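Intracellular serine protease (Bacillus licheniformis, PDB 4ZOQ) is a subtilisin-like serine protease of lanthipeptide biosynthesis that cleaves peptide bonds sequence-specifically. Local coordinates at residues Val47-Ser52 with Gln89-Ile94; Asn135-Ser140 with Leu277-Val282; Phe170-Asn175 with Tyr273-Ala278. All blocks are in the same frame, centred on the assembly; numbering follows the deposited sequence.

Contact 1 (Val47-Ser52 with Gln89-Ile94); sequences VALIDS and QTAGMI
With CG anti to the backbone N (chi1 -175°), Leu49 carries CD1 out from its strand onto helix 89-94, where Thr90 turns CG2 anti to its own backbone N, which puts this methyl 3.7 Å from Leu49 CD1, still near the carboxylate, and OG1 at Asp51. The hydroxyl comes tip to tip with the carboxylate, Thr90 OG1 lying 2.9 Å from Asp51 OD2. The single hydroxyl proton of Thr90 has a second acceptor in the carbonyl of His86, so the two oxygens compete for it. The other carboxylate oxygen, OD1, binds His86 ND1 and takes a weak bond from Ser52 N, both of which help to hold the carboxylate. This is the aspartate of the predicted charge relay of a subtilase, paired with His86 just before the helical segment: strand 46-51 of the central sheet ends in it, and the axes of strand 47-51 and helix 89-94 approach to 9.6 Å and are nearly antiparallel (157°). Away from the site the contact becomes purely apolar. Ile94 CD1 lies 3.7 Å from Val47 CG1 as the two side chains pass in opposite directions, and 4.0 Å from Leu49 CD1. Ile50 faces the other side of the sheet, against helix 116-128.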
loop_
_atom_site.group_PDB
_atom_site.type_symbol
_atom_site.label_atom_id
_atom_site.label_comp_id
_atom_site.label_asym_id
_atom_site.label_seq_id
_atom_site.Cartn_x
_atom_site.Cartn_y
_atom_site.Cartn_z
ATOM N N VAL B 47 2.090 -7.793 -7.923
ATOM C CA VAL B 47 1.983 -6.818 -6.843
ATOM C C VAL B 47 0.530 -6.752 -6.394
ATOM O O VAL B 47 -0.369 -6.498 -7.201
ATOM C CB VAL B 47 2.478 -5.409 -7.281
ATOM C CG1 VAL B 47 2.259 -4.380 -6.185
ATOM C CG2 VAL B 47 3.954 -5.457 -7.712
ATOM N N ALA B 48 0.299 -7.014 -5.112
ATOM C CA ALA B 48 -1.043 -6.958 -4.551
ATOM C C ALA B 48 -1.400 -5.524 -4.162
ATOM O O ALA B 48 -0.657 -4.848 -3.460
ATOM C CB ALA B 48 -1.162 -7.876 -3.372
ATOM N N LEU B 49 -2.533 -5.068 -4.665
ATOM C CA LEU B 49 -3.020 -3.726 -4.442
ATOM C C LEU B 49 -4.135 -3.717 -3.403
ATOM O O LEU B 49 -5.301 -3.882 -3.760
ATOM C CB LEU B 49 -3.553 -3.153 -5.749
ATOM C CG LEU B 49 -3.978 -1.686 -5.656
ATOM C CD1 LEU B 49 -2.801 -0.770 -5.899
ATOM C CD2 LEU B 49 -5.146 -1.375 -6.606
ATOM N N ILE B 50 -3.794 -3.547 -2.124
ATOM C CA ILE B 50 -4.820 -3.536 -1.074
ATOM C C ILE B 50 -5.358 -2.124 -0.941
ATOM O O ILE B 50 -4.790 -1.293 -0.240
ATOM C CB ILE B 50 -4.270 -4.021 0.285
ATOM C CG1 ILE B 50 -3.729 -5.432 0.141
ATOM C CG2 ILE B 50 -5.334 -3.971 1.347
ATOM C CD1 ILE B 50 -3.279 -6.019 1.357
ATOM N N ASP B 51 -6.486 -1.859 -1.584
ATOM C CA ASP B 51 -6.905 -0.489 -1.765
ATOM C C ASP B 51 -8.408 -0.472 -1.990
ATOM O O ASP B 51 -9.120 -1.327 -1.460
ATOM C CB ASP B 51 -6.169 0.150 -2.951
ATOM C CG ASP B 51 -5.816 1.631 -2.717
ATOM O OD1 ASP B 51 -6.739 2.464 -2.536
ATOM O OD2 ASP B 51 -4.621 1.976 -2.799
ATOM N N SER B 52 -8.874 0.505 -2.766
ATOM C CA SER B 52 -10.308 0.743 -2.977
ATOM C C SER B 52 -10.850 0.108 -4.265
ATOM O O SER B 52 -11.856 0.565 -4.820
ATOM C CB SER B 52 -10.609 2.242 -2.982
ATOM O OG SER B 52 -10.147 2.842 -4.175
ATOM N N GLN B 89 -5.400 5.402 -8.521
ATOM C CA GLN B 89 -4.269 6.315 -8.444
ATOM C C GLN B 89 -3.022 5.552 -7.941
ATOM O O GLN B 89 -1.935 5.667 -8.519
ATOM C CB GLN B 89 -4.593 7.495 -7.533
ATOM C CG GLN B 89 -5.782 8.296 -8.035
ATOM C CD GLN B 89 -6.095 9.496 -7.160
ATOM O OE1 GLN B 89 -6.582 9.351 -6.040
ATOM N NE2 GLN B 89 -5.791 10.691 -7.662
ATOM N N THR B 90 -3.202 4.727 -6.910
ATOM C CA THR B 90 -2.113 3.922 -6.368
ATOM C C THR B 90 -1.559 2.971 -7.447
ATOM O O THR B 90 -0.347 2.907 -7.680
ATOM C CB THR B 90 -2.576 3.143 -5.135
ATOM O OG1 THR B 90 -3.109 4.064 -4.172
ATOM C CG2 THR B 90 -1.443 2.360 -4.517
ATOM N N ALA B 91 -2.454 2.299 -8.157
ATOM C CA ALA B 91 -2.053 1.377 -9.226
ATOM C C ALA B 91 -1.145 2.030 -10.285
ATOM O O ALA B 91 -0.180 1.429 -10.757
ATOM C CB ALA B 91 -3.302 0.803 -9.892
ATOM N N GLY B 92 -1.484 3.251 -10.689
ATOM C CA GLY B 92 -0.701 3.947 -11.680
ATOM C C GLY B 92 0.721 4.187 -11.220
ATOM O O GLY B 92 1.641 4.154 -12.038
ATOM N N MET B 93 0.938 4.360 -9.920
ATOM C CA MET B 93 2.299 4.625 -9.497
ATOM C C MET B 93 3.142 3.358 -9.580
ATOM O O MET B 93 4.337 3.433 -9.895
ATOM C CB MET B 93 2.352 5.205 -8.095
ATOM C CG MET B 93 1.637 6.521 -7.953
ATOM S SD MET B 93 1.933 7.630 -9.319
ATOM C CE MET B 93 1.892 9.231 -8.460
ATOM N N ILE B 94 2.544 2.196 -9.318
ATOM C CA ILE B 94 3.252 0.955 -9.553
ATOM C C ILE B 94 3.529 0.824 -11.041
ATOM O O ILE B 94 4.631 0.458 -11.460
ATOM C CB ILE B 94 2.442 -0.292 -9.139
ATOM C CG1 ILE B 94 2.191 -0.358 -7.637
ATOM C CG2 ILE B 94 3.117 -1.574 -9.649
ATOM C CD1 ILE B 94 0.957 -1.160 -7.332
#

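Contact 2 (Asn135-Ser140 with Leu277-Val282); sequences NISTGS and LAAPQV
Asn135 lays its side-chain amide across Pro280, with CG 3.9 Å from Pro280 CA; CG anti to the backbone N (chi1 -177°) carries the amide from the strand to the helix. Beside it, Ser137 OG packs on CD of the Pro280 ring, 3.5 Å away, and lies 4.2 Å from the methyl CB of Ala279. That hydroxyl is spoken for by the carbonyl of Ser276, just before the segment. An alanine in place of Asn135 would remove the amide between Pro280 and Thr90, and would probably open a gap there and leave the proline ring less firmly seated. In the next shell, Ser137 is the centre of an inverse gamma turn, with a weak bond from Thr138 N to Ile136 O, which brings its side chain round to the helix as the strand ends. The helix is kinked at Pro280, which has no N-H to give; Gln281 N makes a weak bond to Ala278 O. Gln281 spans this region with its side chain, NE2 donating to Leu277 O at 2.9 Å, and also reaches Pro226 and Gln29. The sequence from Gly274 to Pro280 is the Gly-Thr-Ser-x-Ala-x-Pro signature of subtilases, which leads from the predicted nucleophile Ser276 into the central helix.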
loop_
_atom_site.group_PDB
_atom_site.type_symbol
_atom_site.label_atom_id
_atom_site.label_comp_id
_atom_site.label_asym_id
_atom_site.label_seq_id
_atom_site.Cartn_x
_atom_site.Cartn_y
_atom_site.Cartn_z
ATOM N N ASN B 135 1.283 -3.767 -1.543
ATOM C CA ASN B 135 1.236 -2.346 -1.284
ATOM C C ASN B 135 -0.033 -1.985 -0.532
ATOM O O ASN B 135 -1.138 -2.262 -1.022
ATOM C CB ASN B 135 1.305 -1.568 -2.594
ATOM C CG ASN B 135 1.336 -0.085 -2.367
ATOM O OD1 ASN B 135 2.408 0.535 -2.240
ATOM N ND2 ASN B 135 0.161 0.496 -2.272
ATOM N N ILE B 136 0.113 -1.345 0.628
ATOM C CA ILE B 136 -1.064 -0.900 1.383
ATOM C C ILE B 136 -1.048 0.630 1.571
ATOM O O ILE B 136 -0.450 1.146 2.515
ATOM C CB ILE B 136 -1.158 -1.593 2.780
ATOM C CG1 ILE B 136 -1.058 -3.110 2.664
ATOM C CG2 ILE B 136 -2.468 -1.244 3.475
ATOM C CD1 ILE B 136 -0.838 -3.819 4.005
ATOM N N SER B 137 -1.717 1.347 0.670
ATOM C CA SER B 137 -1.694 2.813 0.695
ATOM C C SER B 137 -2.844 3.369 1.526
ATOM O O SER B 137 -3.634 4.198 1.064
ATOM C CB SER B 137 -1.751 3.399 -0.733
ATOM O OG SER B 137 -0.476 3.419 -1.352
ATOM N N THR B 138 -2.933 2.894 2.754
ATOM C CA THR B 138 -3.969 3.325 3.679
ATOM C C THR B 138 -3.528 2.879 5.064
ATOM O O THR B 138 -2.585 2.094 5.208
ATOM C CB THR B 138 -5.350 2.743 3.314
ATOM O OG1 THR B 138 -6.368 3.353 4.121
ATOM C CG2 THR B 138 -5.371 1.212 3.467
ATOM N N GLY B 139 -4.171 3.404 6.092
ATOM C CA GLY B 139 -3.797 3.059 7.447
ATOM C C GLY B 139 -4.834 3.575 8.417
ATOM O O GLY B 139 -5.752 4.291 8.022
ATOM N N SER B 140 -4.698 3.209 9.683
ATOM C CA SER B 140 -5.583 3.725 10.698
ATOM C C SER B 140 -4.718 4.219 11.841
ATOM O O SER B 140 -3.615 3.695 12.052
ATOM C CB SER B 140 -6.560 2.654 11.176
ATOM O OG SER B 140 -5.877 1.652 11.918
ATOM N N LEU B 277 0.780 7.727 -2.634
ATOM C CA LEU B 277 1.347 7.753 -3.956
ATOM C C LEU B 277 2.853 7.509 -3.893
ATOM O O LEU B 277 3.480 7.227 -4.906
ATOM C CB LEU B 277 1.051 9.093 -4.620
ATOM C CG LEU B 277 -0.441 9.417 -4.711
ATOM C CD1 LEU B 277 -0.647 10.765 -5.375
ATOM C CD2 LEU B 277 -1.240 8.302 -5.423
ATOM N N ALA B 278 3.427 7.589 -2.699
ATOM C CA ALA B 278 4.847 7.346 -2.569
ATOM C C ALA B 278 5.103 5.883 -2.401
ATOM O O ALA B 278 5.981 5.338 -3.073
ATOM C CB ALA B 278 5.446 8.131 -1.409
ATOM N N ALA B 279 4.340 5.248 -1.510
ATOM C CA ALA B 279 4.539 3.827 -1.225
ATOM C C ALA B 279 4.532 2.920 -2.479
ATOM O O ALA B 279 5.406 2.056 -2.596
ATOM C CB ALA B 279 3.524 3.341 -0.203
ATOM N N PRO B 280 3.555 3.091 -3.395
ATOM C CA PRO B 280 3.557 2.220 -4.577
ATOM C C PRO B 280 4.741 2.427 -5.543
ATOM O O PRO B 280 5.078 1.487 -6.291
ATOM C CB PRO B 280 2.238 2.570 -5.281
ATOM C CG PRO B 280 1.822 3.883 -4.731
ATOM C CD PRO B 280 2.328 3.900 -3.322
ATOM N N GLN B 281 5.383 3.601 -5.495
ATOM C CA GLN B 281 6.574 3.833 -6.288
ATOM C C GLN B 281 7.695 2.919 -5.809
ATOM O O GLN B 281 8.463 2.404 -6.605
ATOM C CB GLN B 281 7.005 5.289 -6.240
ATOM C CG GLN B 281 6.056 6.213 -6.954
ATOM C CD GLN B 281 6.503 7.657 -6.885
ATOM O OE1 GLN B 281 7.631 7.989 -7.294
ATOM N NE2 GLN B 281 5.633 8.534 -6.358
ATOM N N VAL B 282 7.787 2.739 -4.502
ATOM C CA VAL B 282 8.731 1.814 -3.909
ATOM C C VAL B 282 8.307 0.358 -4.179
ATOM O O VAL B 282 9.139 -0.493 -4.491
ATOM C CB VAL B 282 8.865 2.069 -2.376
ATOM C CG1 VAL B 282 9.938 1.155 -1.747
ATOM C CG2 VAL B 282 9.180 3.527 -2.127
#

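Contact 3 (Phe170-Asn175 with Tyr273-Ala278); sequences FSSAGN and YGTSLA
Thr275 and Asn175 meet through a hydrogen bond in which the hydroxyl OG1 of Thr275 donates to Asn175 OD1 at 2.6 Å. OG1 stands between the backbone N and the carbonyl carbon of Thr275 (chi1 54°), where it can also accept a bond from Gly174 N at 3.2 Å. The hydroxyl is thus used both ways, as donor and as acceptor. The donor sits 21° off the plane of the asparagine carbonyl, and a second, weak bond reaches the same OD1 from Thr275 N at 3.3 Å. Two donors from one residue therefore hold the amide and fix which way its nitrogen faces. Asn175 ND2 is directed to a water at 2.8 Å, a weak bond, and the same water accepts from Ser276 N at 3.0 Å. A water held by an asparagine amide and the backbone N-H of the predicted nucleophile is consistent with the oxyanion hole of subtilases, and Thr275 acts as the second shell that orients Asn175. Gly274 has no side chain, and its CA lies 3.7 Å from Asn175 ND2; a CB at this position would come too near the amide. Next to these bonds, Ser172 CB packs 3.4 Å from Thr275 O. Strand 168-172 lies between strands 133-136 and 200-205; helix 275-297 packs on it through Phe170, which touches Val282, Ala283 and Ala286, while Ser276 touches His86 at the start of helix 86-97.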
loop_
_atom_site.group_PDB
_atom_site.type_symbol
_atom_site.label_atom_id
_atom_site.label_comp_id
_atom_site.label_asym_id
_atom_site.label_seq_id
_atom_site.Cartn_x
_atom_site.Cartn_y
_atom_site.Cartn_z
ATOM N N PHE B 170 4.794 -2.926 1.583
ATOM C CA PHE B 170 5.085 -1.509 1.616
ATOM C C PHE B 170 3.825 -0.786 2.043
ATOM O O PHE B 170 2.735 -1.150 1.613
ATOM C CB PHE B 170 5.561 -1.040 0.248
ATOM C CG PHE B 170 6.841 -1.683 -0.180
ATOM C CD1 PHE B 170 8.064 -1.202 0.264
ATOM C CD2 PHE B 170 6.817 -2.820 -0.967
ATOM C CE1 PHE B 170 9.235 -1.818 -0.103
ATOM C CE2 PHE B 170 7.986 -3.440 -1.346
ATOM C CZ PHE B 170 9.198 -2.932 -0.906
ATOM N N SER B 171 3.975 0.225 2.899
ATOM C CA SER B 171 2.825 0.943 3.426
ATOM C C SER B 171 3.057 2.452 3.457
ATOM O O SER B 171 4.159 2.903 3.712
ATOM C CB SER B 171 2.525 0.444 4.844
ATOM O OG SER B 171 1.195 0.733 5.186
ATOM N N SER B 172 2.008 3.229 3.249
ATOM C CA SER B 172 2.126 4.680 3.345
ATOM C C SER B 172 2.248 5.127 4.799
ATOM O O SER B 172 1.597 4.568 5.692
ATOM C CB SER B 172 0.947 5.358 2.662
ATOM O OG SER B 172 -0.263 4.830 3.147
ATOM N N ALA B 173 3.128 6.094 5.044
ATOM C CA ALA B 173 3.422 6.513 6.405
ATOM C C ALA B 173 2.318 7.391 6.979
ATOM O O ALA B 173 2.210 7.548 8.177
ATOM C CB ALA B 173 4.743 7.231 6.453
ATOM N N GLY B 174 1.500 7.971 6.124
ATOM C CA GLY B 174 0.414 8.799 6.599
ATOM C C GLY B 174 0.655 10.273 6.376
ATOM O O GLY B 174 1.805 10.723 6.296
ATOM N N ASN B 175 -0.445 11.024 6.295
ATOM C CA ASN B 175 -0.417 12.418 5.866
ATOM C C ASN B 175 -0.769 13.442 6.956
ATOM O O ASN B 175 -1.303 14.520 6.644
ATOM C CB ASN B 175 -1.350 12.644 4.660
ATOM C CG ASN B 175 -0.945 11.838 3.429
ATOM O OD1 ASN B 175 0.019 11.073 3.455
ATOM N ND2 ASN B 175 -1.613 12.105 2.306
ATOM N N TYR B 273 -1.452 14.221 -4.780
ATOM C CA TYR B 273 -0.283 14.125 -3.905
ATOM C C TYR B 273 -0.558 13.136 -2.763
ATOM O O TYR B 273 -1.707 12.831 -2.481
ATOM C CB TYR B 273 0.097 15.518 -3.371
ATOM C CG TYR B 273 -0.835 16.057 -2.297
ATOM C CD1 TYR B 273 -0.748 15.632 -0.976
ATOM C CD2 TYR B 273 -1.826 16.992 -2.621
ATOM C CE1 TYR B 273 -1.616 16.121 0.010
ATOM C CE2 TYR B 273 -2.698 17.498 -1.646
ATOM C CZ TYR B 273 -2.586 17.055 -0.329
ATOM O OH TYR B 273 -3.432 17.559 0.641
ATOM N N GLY B 274 0.488 12.700 -2.068
ATOM C CA GLY B 274 0.324 11.916 -0.857
ATOM C C GLY B 274 1.270 10.730 -0.700
ATOM O O GLY B 274 1.879 10.232 -1.697
ATOM N N THR B 275 1.435 10.306 0.561
ATOM C CA THR B 275 2.215 9.111 0.869
ATOM C C THR B 275 1.563 7.889 0.205
ATOM O O THR B 275 2.227 6.889 -0.094
ATOM C CB THR B 275 2.372 8.838 2.402
ATOM O OG1 THR B 275 1.090 8.796 3.027
ATOM C CG2 THR B 275 3.228 9.903 3.094
ATOM N N SER B 276 0.267 7.957 -0.054
ATOM C CA SER B 276 -0.375 6.825 -0.721
ATOM C C SER B 276 0.121 6.682 -2.158
ATOM O O SER B 276 -0.078 5.674 -2.809
ATOM C CB SER B 276 -1.891 6.994 -0.715
ATOM O OG SER B 276 -2.289 8.048 -1.577
ATOM N N LEU B 277 0.780 7.727 -2.634
ATOM C CA LEU B 277 1.347 7.753 -3.956
ATOM C C LEU B 277 2.853 7.509 -3.893
ATOM O O LEU B 277 3.480 7.227 -4.906
ATOM C CB LEU B 277 1.051 9.093 -4.620
ATOM C CG LEU B 277 -0.441 9.417 -4.711
ATOM C CD1 LEU B 277 -0.647 10.765 -5.375
ATOM C CD2 LEU B 277 -1.240 8.302 -5.423
ATOM N N ALA B 278 3.427 7.589 -2.699
ATOM C CA ALA B 278 4.847 7.346 -2.569
ATOM C C ALA B 278 5.103 5.883 -2.401
ATOM O O ALA B 278 5.981 5.338 -3.073
ATOM C CB ALA B 278 5.446 8.131 -1.409
HETATM O O HOH W 1 -1.907 9.750 0.873
#

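How the contacts relate
Contacts 1, 2 and 3 use three consecutive parallel strands of the central sheet, 46-51, 133-136 and 168-172. Contact 1 closes before the other two open, and contacts 2 and 3 both end on helix 275-297, sharing Leu277 and Ala278. Their centres lie about 5 Å apart, those of contacts 1 and 2 about 8 Å, and those of contacts 1 and 3 about 11 Å. Strand pairing joins them, as in Ala48 O to Asn135 N and Ile136 N to Phe170 O, and helices 86-97 and 275-297 pack together, with Met93 against Leu277. The predicted triad, far apart in sequence, is thereby gathered along one end of the sheet.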